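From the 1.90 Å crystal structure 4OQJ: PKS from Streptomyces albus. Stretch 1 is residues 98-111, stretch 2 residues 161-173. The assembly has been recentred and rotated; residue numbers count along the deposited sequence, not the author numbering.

Stretch 1, residues 98-111: DEAELIDPQQRQFL
Stretch 2 (161-173) YRMMITNDKDFVA

Where a helix breaks, its last carbonyls lose their usual partners, and a neighbouring segment can supply new ones. Two stretches of a Streptomyces albus PKS illustrate the principle. In the first, a helix ends at Leu102, Ile103 (phi/psi -69/129) and Asp104 (-46/126) are extended, and a second helix runs from Pro105 through Leu111. In the second, a helix enters at Tyr161; Thr166 (-102/-1) and Asn167 (-138/-22) precede a type I turn from Asp168 to Phe171, and Val172 is helical again. The two leading helices cross at -63°, their axes 9.8 Å apart at closest approach. Register is set by CA pairs: Ile103 CA lies 4.6 Å from Thr166 CA, Asp104 CA lies 5.3 Å from Asn167 CA, and Gln107 CA lies 5.4 Å from Val172 CA.

The two breaks meet. Asp104 N donates to Thr166 O (3.2 Å, 161°), and Ile103 CA approaches Thr166 O at 3.4 Å in a CA-H...O contact. Asn167, chi1 m (-81°) and chi2 -84°, brings its ND2 to Leu102 O (2.8 Å) while Asn167 ND2 also donates to Met163 O (3.2 Å), so one amide serves a carbonyl from each stretch.

Asp104 points its CB toward the partner stretch, with chi1 t and chi2 near 6°. Asp104 OD1 accepts from Gln106 N at 3.0 Å, the capping bond of the second helix, while Asp104 OD2 separately accepts from Gln106 NE2 at 2.8 Å, the Gln106 side chain being m, t. Asp104 OD2 also accepts from a water oxygen at 2.7 Å; that water donates to Asn167 O and accepts from Gln107 NE2, each at 2.8 Å.

Gln107 (chi1 m, chi2 -161°, chi3 27°) extends across the interface. Besides the water, Gln107 NE2 reaches Asp168 O at 3.0 Å, a weak bond, while Gln107 CG lies 4.0 Å from Val172 CB. A second water donates to Gln107 O (2.9 Å) and Val172 O (3.1 Å), bridging the backbones.

At the leading helices, Glu99 (t, t, chi3 -99°) and Arg162 (t, p, p, chi4 156°) both leave CA sideways, but their ends converge. Glu99 OE1 lies near the guanidinium plane, 2.7 Å from Arg162 NH1; charge makes this a salt bridge, although its hydrogen bond is weak at 120°. Leu102 (m, t) fills the space nearby, with Leu102 CD1 3.8 Å from Arg162 CG and Leu102 CD2 4.1 Å from CG of selenomethionine Met163. At the other end, Phe110 (t, chi2 74°) has its CB directed toward the second stretch, and Phe110 CD2 lies 3.8 Å from CG2 of Val172 (p), which approaches the ring obliquely, an apolar contact beyond the polar bonds of the breaks.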

# COMPACT_ATOMS: atom_id res chain seq x y z
N ASP A 98 -12.33 21.40 18.36
CA ASP A 98 -13.16 20.20 18.46
C ASP A 98 -12.63 19.12 17.54
O ASP A 98 -12.59 17.95 17.91
CB ASP A 98 -14.62 20.50 18.12
CG ASP A 98 -15.33 21.29 19.21
OD1 ASP A 98 -14.77 21.41 20.32
OD2 ASP A 98 -16.46 21.78 18.96
N GLU A 99 -12.20 19.49 16.34
CA GLU A 99 -11.71 18.48 15.42
C GLU A 99 -10.35 17.96 15.90
O GLU A 99 -10.09 16.75 15.83
CB GLU A 99 -11.60 18.99 13.99
CG GLU A 99 -10.85 17.99 13.09
CD GLU A 99 -11.15 18.15 11.61
OE1 GLU A 99 -11.99 17.38 11.10
OE2 GLU A 99 -10.53 19.02 10.96
N ALA A 100 -9.49 18.86 16.38
CA ALA A 100 -8.15 18.45 16.83
C ALA A 100 -8.25 17.41 17.94
O ALA A 100 -7.45 16.47 18.02
CB ALA A 100 -7.36 19.64 17.32
N GLU A 101 -9.22 17.62 18.82
CA GLU A 101 -9.46 16.71 19.93
C GLU A 101 -9.89 15.34 19.42
O GLU A 101 -9.53 14.32 20.00
CB GLU A 101 -10.53 17.29 20.85
CG GLU A 101 -11.00 16.36 21.95
CD GLU A 101 -11.98 17.03 22.90
OE1 GLU A 101 -13.14 16.56 23.00
OE2 GLU A 101 -11.60 18.04 23.53
N LEU A 102 -10.68 15.32 18.35
CA LEU A 102 -11.16 14.05 17.81
C LEU A 102 -10.06 13.25 17.08
O LEU A 102 -10.09 12.02 17.09
CB LEU A 102 -12.32 14.30 16.85
CG LEU A 102 -13.67 14.67 17.48
CD1 LEU A 102 -14.72 14.79 16.39
CD2 LEU A 102 -14.12 13.66 18.52
N ILE A 103 -9.12 13.94 16.44
CA ILE A 103 -8.12 13.26 15.62
C ILE A 103 -7.16 12.44 16.49
O ILE A 103 -6.60 12.94 17.47
CB ILE A 103 -7.31 14.25 14.76
CG1 ILE A 103 -8.22 15.02 13.82
CG2 ILE A 103 -6.27 13.50 13.91
CD1 ILE A 103 -7.55 16.20 13.08
N ASP A 104 -7.00 11.18 16.11
CA ASP A 104 -6.01 10.30 16.70
C ASP A 104 -4.66 11.02 16.81
O ASP A 104 -4.17 11.55 15.83
CB ASP A 104 -5.91 9.02 15.86
CG ASP A 104 -4.86 8.01 16.36
OD1 ASP A 104 -4.26 8.20 17.43
OD2 ASP A 104 -4.65 6.99 15.66
N PRO A 105 -4.07 11.07 18.02
CA PRO A 105 -2.73 11.66 18.15
C PRO A 105 -1.70 11.07 17.18
O PRO A 105 -0.78 11.78 16.79
CB PRO A 105 -2.34 11.32 19.59
CG PRO A 105 -3.61 11.08 20.30
CD PRO A 105 -4.59 10.56 19.30
N GLN A 106 -1.84 9.81 16.80
CA GLN A 106 -0.90 9.24 15.84
C GLN A 106 -0.93 10.00 14.51
O GLN A 106 0.11 10.20 13.89
CB GLN A 106 -1.20 7.76 15.61
CG GLN A 106 -1.08 6.91 16.87
CD GLN A 106 -1.36 5.46 16.59
OE1 GLN A 106 -0.50 4.60 16.79
NE2 GLN A 106 -2.57 5.16 16.13
N GLN A 107 -2.12 10.43 14.09
CA GLN A 107 -2.29 11.14 12.82
C GLN A 107 -1.85 12.59 12.95
O GLN A 107 -1.27 13.14 12.03
CB GLN A 107 -3.75 11.07 12.34
CG GLN A 107 -4.19 9.65 12.04
CD GLN A 107 -5.42 9.52 11.16
OE1 GLN A 107 -5.73 10.40 10.36
NE2 GLN A 107 -6.11 8.40 11.30
N ARG A 108 -2.10 13.19 14.12
CA ARG A 108 -1.60 14.54 14.38
C ARG A 108 -0.09 14.58 14.38
O ARG A 108 0.52 15.46 13.77
CB ARG A 108 -2.12 15.06 15.72
CG ARG A 108 -3.59 15.46 15.70
CD ARG A 108 -3.98 15.98 17.05
NE ARG A 108 -4.77 15.06 17.87
CZ ARG A 108 -4.72 15.01 19.20
NH1 ARG A 108 -3.82 15.74 19.87
NH2 ARG A 108 -5.55 14.23 19.87
N GLN A 109 0.52 13.64 15.08
CA GLN A 109 1.97 13.59 15.15
C GLN A 109 2.56 13.27 13.77
O GLN A 109 3.62 13.80 13.41
CB GLN A 109 2.42 12.56 16.19
CG GLN A 109 2.13 13.00 17.61
CD GLN A 109 3.03 14.13 18.06
OE1 GLN A 109 4.24 14.08 17.87
NE2 GLN A 109 2.44 15.15 18.67
N PHE A 110 1.89 12.42 12.99
CA PHE A 110 2.43 12.11 11.66
C PHE A 110 2.37 13.35 10.78
O PHE A 110 3.28 13.60 9.99
CB PHE A 110 1.69 10.98 10.95
CG PHE A 110 2.31 10.66 9.62
CD1 PHE A 110 3.52 9.96 9.57
CD2 PHE A 110 1.78 11.15 8.46
CE1 PHE A 110 4.14 9.73 8.36
CE2 PHE A 110 2.40 10.92 7.23
CZ PHE A 110 3.57 10.21 7.18
N LEU A 111 1.29 14.12 10.90
CA LEU A 111 1.12 15.33 10.12
C LEU A 111 2.22 16.35 10.44
O LEU A 111 2.84 16.91 9.54
CB LEU A 111 -0.26 15.95 10.38
CG LEU A 111 -0.57 17.30 9.70
CD1 LEU A 111 -0.24 17.29 8.18
CD2 LEU A 111 -2.02 17.68 9.91
N TYR A 161 -19.68 9.32 12.15
CA TYR A 161 -19.03 9.56 10.87
C TYR A 161 -17.85 10.52 11.05
O TYR A 161 -16.76 10.30 10.54
CB TYR A 161 -20.04 10.12 9.86
CG TYR A 161 -19.44 10.51 8.53
CD1 TYR A 161 -18.94 11.79 8.33
CD2 TYR A 161 -19.38 9.60 7.48
CE1 TYR A 161 -18.39 12.16 7.12
CE2 TYR A 161 -18.83 9.96 6.26
CZ TYR A 161 -18.33 11.24 6.08
OH TYR A 161 -17.78 11.61 4.87
N ARG A 162 -18.05 11.59 11.81
CA ARG A 162 -16.97 12.52 12.06
C ARG A 162 -15.81 11.85 12.84
O ARG A 162 -14.64 12.10 12.58
CB ARG A 162 -17.52 13.76 12.77
CG ARG A 162 -16.51 14.89 13.04
CD ARG A 162 -15.57 15.22 11.87
NE ARG A 162 -16.24 15.74 10.68
CZ ARG A 162 -15.65 16.50 9.75
NH1 ARG A 162 -14.37 16.83 9.87
NH2 ARG A 162 -16.33 16.92 8.70
N MSE A 163 -16.14 10.94 13.76
CA MSE A 163 -15.10 10.19 14.44
C MSE A 163 -14.38 9.20 13.50
O MSE A 163 -13.18 9.01 13.61
CB MSE A 163 -15.70 9.45 15.65
CG MSE A 163 -15.84 10.37 16.87
SE MSE A 163 -16.50 9.46 18.45
CE MSE A 163 -18.38 9.64 18.03
N MSE A 164 -15.10 8.60 12.56
CA MSE A 164 -14.47 7.70 11.61
C MSE A 164 -13.43 8.43 10.73
O MSE A 164 -12.32 7.92 10.54
CB MSE A 164 -15.52 7.03 10.71
CG MSE A 164 -14.93 6.17 9.60
SE MSE A 164 -16.27 5.60 8.30
CE MSE A 164 -16.38 7.29 7.28
N ILE A 165 -13.77 9.60 10.20
CA ILE A 165 -12.82 10.25 9.30
C ILE A 165 -11.68 10.91 10.07
O ILE A 165 -10.69 11.31 9.45
CB ILE A 165 -13.48 11.30 8.36
CG1 ILE A 165 -14.06 12.48 9.15
CG2 ILE A 165 -14.54 10.63 7.50
CD1 ILE A 165 -14.75 13.51 8.28
N THR A 166 -11.79 11.01 11.40
CA THR A 166 -10.68 11.54 12.19
C THR A 166 -9.87 10.44 12.88
O THR A 166 -8.88 10.74 13.54
CB THR A 166 -11.16 12.54 13.28
OG1 THR A 166 -12.15 11.94 14.11
CG2 THR A 166 -11.74 13.81 12.63
N ASN A 167 -10.26 9.18 12.71
CA ASN A 167 -9.62 8.09 13.46
C ASN A 167 -9.30 6.81 12.70
O ASN A 167 -8.44 6.04 13.15
CB ASN A 167 -10.48 7.73 14.66
CG ASN A 167 -10.27 8.68 15.81
OD1 ASN A 167 -9.34 8.52 16.59
ND2 ASN A 167 -11.11 9.71 15.89
N ASP A 168 -9.98 6.55 11.59
CA ASP A 168 -9.71 5.29 10.91
C ASP A 168 -8.35 5.36 10.20
O ASP A 168 -7.88 6.44 9.81
CB ASP A 168 -10.85 4.95 9.95
CG ASP A 168 -11.02 3.45 9.76
OD1 ASP A 168 -10.43 2.68 10.55
OD2 ASP A 168 -11.77 3.04 8.85
N LYS A 169 -7.69 4.21 10.08
CA LYS A 169 -6.33 4.14 9.53
C LYS A 169 -6.22 4.77 8.14
O LYS A 169 -5.19 5.34 7.79
CB LYS A 169 -5.86 2.68 9.44
CG LYS A 169 -5.82 1.97 10.78
CD LYS A 169 -4.46 1.33 11.04
CE LYS A 169 -4.45 0.65 12.39
NZ LYS A 169 -3.21 -0.13 12.61
N ASP A 170 -7.30 4.63 7.38
CA ASP A 170 -7.39 5.10 6.00
C ASP A 170 -7.04 6.56 5.83
O ASP A 170 -6.73 6.98 4.71
CB ASP A 170 -8.81 4.95 5.44
CG ASP A 170 -9.33 3.55 5.54
OD1 ASP A 170 -9.32 3.00 6.65
OD2 ASP A 170 -9.76 3.01 4.49
N PHE A 171 -7.14 7.34 6.90
CA PHE A 171 -7.12 8.79 6.72
C PHE A 171 -5.79 9.42 7.09
O PHE A 171 -5.63 10.62 6.91
CB PHE A 171 -8.28 9.41 7.50
CG PHE A 171 -9.61 8.91 7.03
CD1 PHE A 171 -10.14 9.33 5.82
CD2 PHE A 171 -10.31 7.95 7.75
CE1 PHE A 171 -11.36 8.84 5.35
CE2 PHE A 171 -11.52 7.46 7.28
CZ PHE A 171 -12.04 7.89 6.08
N VAL A 172 -4.81 8.64 7.55
CA VAL A 172 -3.54 9.25 7.95
C VAL A 172 -2.81 9.84 6.75
O VAL A 172 -2.32 10.96 6.82
CB VAL A 172 -2.58 8.28 8.70
CG1 VAL A 172 -2.18 7.05 7.88
CG2 VAL A 172 -1.33 9.02 9.18
N ALA A 173 -2.77 9.10 5.64
CA ALA A 173 -2.03 9.55 4.48
C ALA A 173 -2.81 10.65 3.77
O ALA A 173 -2.21 11.63 3.34
CB ALA A 173 -1.74 8.39 3.52
O HOH W 1 -5.68 6.36 13.20
O HOH W 2 -2.38 12.73 9.39